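Local coordinates for Succinylglutamatedesuccinylase/aspartoacylase (Rhodobacter sphaeroides 2.4.1, PDB 3CDX), which is probably a zinc-dependent hydrolase of the succinylglutamate desuccinylase/aspartoacylase family, acting on carbon-nitrogen bonds in linear amides, at the interface of chains A and B and the interface of chains A and C. Residues are numbered along the deposited sequence; one frame, centred on the assembly and turned at random. Chains: chain A/B/C, Succinylglutamatedesuccinylase/aspartoacylase.

Contact 1: the interface of chains A and B. Residues chain A 22, 24, 46, 78; chain B 303-304.
A two-fold interface between copies of one protein brings a loop of chain B, B:Val303 and B:Asp304, against two strands and a helix of chain A. It helps hold the A-B pair of the deposited six-copy assembly, which may or may not be the biological one. A:Arg22, on strand 21-30, carries the polar contact. CG anti to the backbone N (chi1 176°) and an extended chain to NE carry the guanidinium to the loop of chain B. The two side chains run past one another in opposite senses, the carboxylate of B:Asp304 at the edge of the guanidinium. A:Arg22 NH2 forms a salt bridge and hydrogen bond to B:Asp304 OD1 at 2.7 Å, almost in line with the C-O bond. OD1 takes NH1 only weakly. The two flat groups are nearly coplanar, 28° apart. Beside this pair, A:Ala24 CB packs on B:Val303 CB at 4.0 Å. Two waters extend the polar contact. Water 1 links A:Thr46 OG1 with the backbone N of B:Asp304. Water 2 lies 2.7 Å from B:Asp304 OD1 and 3.3 Å from the carbonyl A:Arg78 O, at the end of helix 68-79.

Contact 2: the interface of chains A and B. Residues chain A 277-280, 283, 323, 325; chain B 221-223.
B:Val221, B:Ile223 and A:Tyr283 form the core of this patch of the two-fold A-B interface, possibly that of a biological dimer. The start of helix 223-239 in chain B meets strand 276-280 and nearby loops of chain A. Both chains belong to the succinylglutamate desuccinylase/aspartoacylase family. The tips of two side chains meet, the methyl B:Ile223 CD1 set over the centre of one face of the A:Tyr283 ring, 3.6 Å from its centroid, in a CH-pi contact. B:Ile223 CG1 is anti to its carbonyl carbon (chi1 -61°), and CD1 continues the extended chain onto the ring. The same residue also uses its backbone: B:Ile223 N donates to the phenol oxygen A:Tyr283 OH at 2.9 Å, with 148° at the hydrogen. The phenol therefore takes an N-H at the first turn of the helix while its ring carries the methyl. Water 4, in plane at the ring edge, lies 2.6 Å from A:Tyr283 OH and bridges it to B:Asn222 OD1. B:Val221 packs with both branches. Its CG1 touches A:Pro280 CD at 3.8 Å. Its CG2 lies 3.5 Å from the carbonyl A:Phe278 O, and 4.0 Å from both A:Leu277 CD1 and A:Gly325 CA. Water 3 joins B:Val221 N to the carbonyl A:Gly323 O.

Contact 3: the interface of chains A and C. Residues chain A 65, 104-106, 153; chain C 32-34.
C:Asn34 presses its side chain against A:Thr104, A:Arg105 and A:Leu106, the tight part of this interface, which may not be biological. It follows strand 21-33 of chain C and has the most surface hidden among the residues here. Its CG is anti to its carbonyl carbon (chi1 -78°), which points the amide at the chain A loop. C:Asn34 OD1 accepts from the backbone A:Leu106 N at 2.9 Å; the N-H points almost straight at the oxygen, 172° at the hydrogen. A:Thr104 CB, 3.8 Å from C:Asn34 CG, lies over one face of the amide, and A:Leu106 CG, 4.0 Å from that atom, on the side of the other. Within chain A, A:Thr104 OG1 bonds to the carbonyl A:Leu106 O, which probably helps fix the loop. A looser bond runs from A:Arg105 NE to the hydroxyl C:Ser32 OG at 3.3 Å, the oxygen 16° out of the guanidinium plane. The remaining part is water-mediated: water 5 links C:Asn34 O, A:Arg105 N and A:Asp65 OD2. A:Asp65 sits between metal ligands A:His63 and A:Glu66 (calcium modelled here), so chain C probably packs near the active site. Two N-H groups of A:His153 meet A:Asp65 OD2: N from above the carboxylate plane, ND1 at the anti lone pair, 2.7 Å away.

Contact 1: the interface of chains A and B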
loop_
_atom_site.group_PDB
_atom_site.type_symbol
_atom_site.label_atom_id
_atom_site.label_comp_id
_atom_site.label_asym_id
_atom_site.label_seq_id
_atom_site.Cartn_x
_atom_site.Cartn_y
_atom_site.Cartn_z
ATOM N N ARG A 22 -21.679 -25.516 -29.921
ATOM C CA ARG A 22 -20.612 -24.942 -29.127
ATOM C C ARG A 22 -20.857 -23.467 -28.983
ATOM O O ARG A 22 -21.138 -22.799 -29.965
ATOM C CB ARG A 22 -19.261 -25.205 -29.788
ATOM C CG ARG A 22 -18.071 -24.564 -29.087
ATOM C CD ARG A 22 -16.763 -24.895 -29.809
ATOM N NE ARG A 22 -15.596 -24.470 -29.032
ATOM C CZ ARG A 22 -15.080 -23.245 -29.103
ATOM N NH1 ARG A 22 -15.623 -22.325 -29.906
ATOM N NH2 ARG A 22 -14.019 -22.938 -28.380
ATOM N N ALA A 24 -18.721 -20.304 -27.020
ATOM C CA ALA A 24 -17.519 -19.854 -26.327
ATOM C C ALA A 24 -17.701 -18.371 -26.104
ATOM O O ALA A 24 -17.764 -17.619 -27.067
ATOM C CB ALA A 24 -16.283 -20.100 -27.184
ATOM N N THR A 46 -16.934 -21.816 -22.025
ATOM C CA THR A 46 -17.185 -22.553 -23.255
ATOM C C THR A 46 -18.094 -23.729 -22.890
ATOM O O THR A 46 -17.871 -24.428 -21.881
ATOM C CB THR A 46 -15.877 -23.086 -23.925
ATOM O OG1 THR A 46 -14.972 -22.001 -24.162
ATOM C CG2 THR A 46 -16.177 -23.738 -25.294
ATOM N N ARG A 78 -10.698 -25.005 -26.372
ATOM C CA ARG A 78 -10.412 -24.532 -27.719
ATOM C C ARG A 78 -10.603 -25.631 -28.791
ATOM O O ARG A 78 -10.970 -25.326 -29.926
ATOM C CB ARG A 78 -8.985 -23.939 -27.794
ATOM C CG ARG A 78 -8.644 -23.264 -29.123
ATOM C CD ARG A 78 -7.269 -22.557 -29.105
ATOM N NE ARG A 78 -6.188 -23.442 -28.684
ATOM C CZ ARG A 78 -5.545 -24.269 -29.505
ATOM N NH1 ARG A 78 -5.882 -24.330 -30.785
ATOM N NH2 ARG A 78 -4.584 -25.058 -29.043
ATOM N N VAL B 303 -11.360 -16.711 -24.736
ATOM C CA VAL B 303 -11.863 -17.931 -25.341
ATOM C C VAL B 303 -11.197 -18.047 -26.728
ATOM O O VAL B 303 -10.713 -17.047 -27.275
ATOM C CB VAL B 303 -13.444 -17.987 -25.399
ATOM C CG1 VAL B 303 -14.053 -18.036 -23.995
ATOM C CG2 VAL B 303 -14.074 -16.855 -26.258
ATOM N N ASP B 304 -11.139 -19.258 -27.279
ATOM C CA ASP B 304 -10.694 -19.469 -28.666
ATOM C C ASP B 304 -9.208 -19.164 -29.023
ATOM O O ASP B 304 -8.624 -19.874 -29.844
ATOM C CB ASP B 304 -11.647 -18.760 -29.651
ATOM C CG ASP B 304 -13.029 -19.456 -29.760
ATOM O OD1 ASP B 304 -13.104 -20.688 -29.551
ATOM O OD2 ASP B 304 -14.040 -18.773 -30.086
HETATM O O HOH W 1 -12.573 -21.688 -25.948
HETATM O O HOH W 2 -11.824 -22.391 -31.167
#

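Contact 2: the interface of chains A and B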
loop_
_atom_site.group_PDB
_atom_site.type_symbol
_atom_site.label_atom_id
_atom_site.label_comp_id
_atom_site.label_asym_id
_atom_site.label_seq_id
_atom_site.Cartn_x
_atom_site.Cartn_y
_atom_site.Cartn_z
ATOM N N LEU A 277 13.892 -20.225 8.571
ATOM C CA LEU A 277 14.259 -20.750 7.262
ATOM C C LEU A 277 14.258 -22.282 7.314
ATOM O O LEU A 277 15.164 -22.922 7.889
ATOM C CB LEU A 277 15.629 -20.178 6.820
ATOM C CG LEU A 277 16.298 -20.735 5.533
ATOM C CD1 LEU A 277 15.312 -20.968 4.403
ATOM C CD2 LEU A 277 17.434 -19.820 5.044
ATOM N N PHE A 278 13.235 -22.859 6.710
ATOM C CA PHE A 278 13.075 -24.293 6.741
ATOM C C PHE A 278 13.757 -25.038 5.605
ATOM O O PHE A 278 13.446 -24.830 4.434
ATOM C CB PHE A 278 11.602 -24.691 6.833
ATOM C CG PHE A 278 11.387 -26.178 6.799
ATOM C CD1 PHE A 278 11.612 -26.940 7.938
ATOM C CD2 PHE A 278 10.991 -26.811 5.620
ATOM C CE1 PHE A 278 11.445 -28.338 7.914
ATOM C CE2 PHE A 278 10.810 -28.201 5.576
ATOM C CZ PHE A 278 11.043 -28.964 6.728
ATOM N N GLU A 279 14.658 -25.948 5.993
ATOM C CA GLU A 279 15.417 -26.811 5.090
ATOM C C GLU A 279 14.806 -28.223 5.155
ATOM O O GLU A 279 14.898 -28.887 6.222
ATOM C CB GLU A 279 16.893 -26.886 5.533
ATOM C CG GLU A 279 17.725 -27.856 4.686
ATOM C CD GLU A 279 19.044 -28.224 5.326
ATOM O OE1 GLU A 279 19.455 -27.566 6.274
ATOM O OE2 GLU A 279 19.691 -29.145 4.851
ATOM N N PRO A 280 14.179 -28.681 4.049
ATOM C CA PRO A 280 13.582 -30.005 4.069
ATOM C C PRO A 280 14.604 -31.119 3.807
ATOM O O PRO A 280 15.693 -30.867 3.268
ATOM C CB PRO A 280 12.596 -29.953 2.909
ATOM C CG PRO A 280 13.261 -28.997 1.902
ATOM C CD PRO A 280 13.959 -27.977 2.759
ATOM N N TYR A 283 11.331 -34.274 -0.821
ATOM C CA TYR A 283 10.292 -33.681 -1.668
ATOM C C TYR A 283 9.020 -34.479 -1.693
ATOM O O TYR A 283 9.020 -35.668 -1.336
ATOM C CB TYR A 283 10.751 -33.569 -3.117
ATOM C CG TYR A 283 11.922 -32.664 -3.321
ATOM C CD1 TYR A 283 11.963 -31.385 -2.719
ATOM C CD2 TYR A 283 12.996 -33.070 -4.114
ATOM C CE1 TYR A 283 13.050 -30.539 -2.914
ATOM C CE2 TYR A 283 14.089 -32.239 -4.318
ATOM C CZ TYR A 283 14.113 -30.982 -3.732
ATOM O OH TYR A 283 15.208 -30.175 -3.955
ATOM N N GLY A 323 6.896 -25.063 0.701
ATOM C CA GLY A 323 6.905 -24.091 -0.404
ATOM C C GLY A 323 7.985 -23.053 -0.171
ATOM O O GLY A 323 9.152 -23.292 -0.531
ATOM N N GLY A 325 10.952 -20.840 1.376
ATOM C CA GLY A 325 12.048 -21.060 2.315
ATOM C C GLY A 325 11.746 -20.518 3.701
ATOM O O GLY A 325 11.900 -21.219 4.711
ATOM N N VAL B 221 13.509 -24.208 -1.170
ATOM C CA VAL B 221 14.841 -24.693 -0.801
ATOM C C VAL B 221 15.123 -25.952 -1.593
ATOM O O VAL B 221 14.338 -26.926 -1.555
ATOM C CB VAL B 221 14.996 -24.987 0.709
ATOM C CG1 VAL B 221 16.365 -25.683 1.021
ATOM C CG2 VAL B 221 14.916 -23.712 1.513
ATOM N N ASN B 222 16.255 -25.923 -2.300
ATOM C CA ASN B 222 16.686 -26.992 -3.180
ATOM C C ASN B 222 17.638 -27.904 -2.391
ATOM O O ASN B 222 18.723 -27.503 -1.970
ATOM C CB ASN B 222 17.346 -26.418 -4.454
ATOM C CG ASN B 222 17.706 -27.509 -5.479
ATOM O OD1 ASN B 222 18.376 -28.485 -5.154
ATOM N ND2 ASN B 222 17.269 -27.332 -6.706
ATOM N N ILE B 223 17.183 -29.126 -2.151
ATOM C CA ILE B 223 17.941 -30.128 -1.388
ATOM C C ILE B 223 19.364 -30.429 -1.959
ATOM O O ILE B 223 20.334 -30.493 -1.221
ATOM C CB ILE B 223 17.102 -31.472 -1.264
ATOM C CG1 ILE B 223 15.783 -31.225 -0.510
ATOM C CG2 ILE B 223 17.955 -32.610 -0.631
ATOM C CD1 ILE B 223 14.837 -32.434 -0.488
HETATM O O HOH W 3 11.002 -24.981 0.430
HETATM O O HOH W 4 17.134 -31.283 -5.239
#

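Contact 3: the interface of chains A and C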
loop_
_atom_site.group_PDB
_atom_site.type_symbol
_atom_site.label_atom_id
_atom_site.label_comp_id
_atom_site.label_asym_id
_atom_site.label_seq_id
_atom_site.Cartn_x
_atom_site.Cartn_y
_atom_site.Cartn_z
ATOM N N ASP A 65 -3.054 -18.285 -8.850
ATOM C CA ASP A 65 -1.689 -18.835 -8.966
ATOM C C ASP A 65 -1.643 -20.366 -9.147
ATOM O O ASP A 65 -0.609 -20.991 -8.977
ATOM C CB ASP A 65 -0.818 -18.421 -7.757
ATOM C CG ASP A 65 -1.368 -18.917 -6.413
ATOM O OD1 ASP A 65 -2.537 -19.344 -6.307
ATOM O OD2 ASP A 65 -0.621 -18.837 -5.430
ATOM N N THR A 104 -2.070 -14.358 -7.892
ATOM C CA THR A 104 -2.150 -14.587 -6.453
ATOM C C THR A 104 -3.273 -15.551 -6.106
ATOM O O THR A 104 -4.199 -15.731 -6.878
ATOM C CB THR A 104 -2.342 -13.242 -5.629
ATOM O OG1 THR A 104 -3.509 -12.570 -6.100
ATOM C CG2 THR A 104 -1.152 -12.311 -5.804
ATOM N N ARG A 105 -3.174 -16.138 -4.912
ATOM C CA ARG A 105 -4.235 -16.945 -4.314
ATOM C C ARG A 105 -5.425 -16.075 -3.930
ATOM O O ARG A 105 -6.569 -16.423 -4.279
ATOM C CB ARG A 105 -3.708 -17.644 -3.069
ATOM C CG ARG A 105 -4.673 -18.675 -2.518
ATOM C CD ARG A 105 -4.093 -19.283 -1.241
ATOM N NE ARG A 105 -5.050 -20.176 -0.591
ATOM C CZ ARG A 105 -5.185 -21.462 -0.887
ATOM N NH1 ARG A 105 -4.435 -22.017 -1.834
ATOM N NH2 ARG A 105 -6.079 -22.191 -0.247
ATOM N N LEU A 106 -5.160 -14.974 -3.195
ATOM C CA LEU A 106 -6.188 -14.052 -2.699
ATOM C C LEU A 106 -6.515 -13.038 -3.765
ATOM O O LEU A 106 -5.670 -12.741 -4.629
ATOM C CB LEU A 106 -5.697 -13.270 -1.441
ATOM C CG LEU A 106 -5.105 -14.087 -0.269
ATOM C CD1 LEU A 106 -4.970 -13.241 1.013
ATOM C CD2 LEU A 106 -5.901 -15.328 -0.015
ATOM N N HIS A 153 1.616 -20.897 -4.522
ATOM C CA HIS A 153 2.843 -20.486 -3.858
ATOM C C HIS A 153 3.089 -21.080 -2.472
ATOM O O HIS A 153 4.155 -20.857 -1.901
ATOM C CB HIS A 153 2.883 -18.957 -3.737
ATOM C CG HIS A 153 2.982 -18.260 -5.054
ATOM N ND1 HIS A 153 1.891 -18.067 -5.874
ATOM C CD2 HIS A 153 4.043 -17.728 -5.711
ATOM C CE1 HIS A 153 2.272 -17.440 -6.976
ATOM N NE2 HIS A 153 3.566 -17.195 -6.887
ATOM N N SER C 32 -5.553 -17.793 5.699
ATOM C CA SER C 32 -5.051 -18.013 4.361
ATOM C C SER C 32 -4.270 -16.766 3.919
ATOM O O SER C 32 -4.799 -15.660 3.940
ATOM C CB SER C 32 -6.233 -18.272 3.433
ATOM O OG SER C 32 -5.815 -18.463 2.098
ATOM N N ARG C 33 -3.008 -16.949 3.539
ATOM C CA ARG C 33 -2.182 -15.879 2.964
ATOM C C ARG C 33 -1.762 -16.331 1.559
ATOM O O ARG C 33 -1.900 -17.512 1.218
ATOM C CB ARG C 33 -0.923 -15.618 3.839
ATOM C CG ARG C 33 -1.176 -15.487 5.367
ATOM C CD ARG C 33 0.070 -15.033 6.179
ATOM N NE ARG C 33 1.276 -15.795 5.857
ATOM C CZ ARG C 33 1.708 -16.876 6.515
ATOM N NH1 ARG C 33 1.061 -17.358 7.591
ATOM N NH2 ARG C 33 2.810 -17.491 6.089
ATOM N N ASN C 34 -1.217 -15.415 0.771
ATOM C CA ASN C 34 -0.770 -15.760 -0.597
ATOM C C ASN C 34 0.236 -16.916 -0.692
ATOM O O ASN C 34 0.087 -17.779 -1.549
ATOM C CB ASN C 34 -0.299 -14.518 -1.385
ATOM C CG ASN C 34 -1.485 -13.681 -1.926
ATOM O OD1 ASN C 34 -2.504 -14.229 -2.390
ATOM N ND2 ASN C 34 -1.369 -12.360 -1.836
HETATM O O HOH W 5 -0.430 -16.493 -4.047
#

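Contacts 1 and 2 are separate patches of the two-fold A-B interface, with the centres of their C-alpha atoms about 40 Å apart. They share no residues, so the pair is held at widely spaced points. Contact 3 joins chain A to chain C instead, and that interface is not an exact two-fold. Measured the same way, it lies about 19 Å from contact 2 and about 28 Å from contact 1. Strand 21-30 of chain A serves contact 1, while the corresponding strand of chain C, 21-33, leads into contact 3. One stretch of the protein can thus take part in both interface types of the six-copy assembly, whose biological relevance the structure alone does not show.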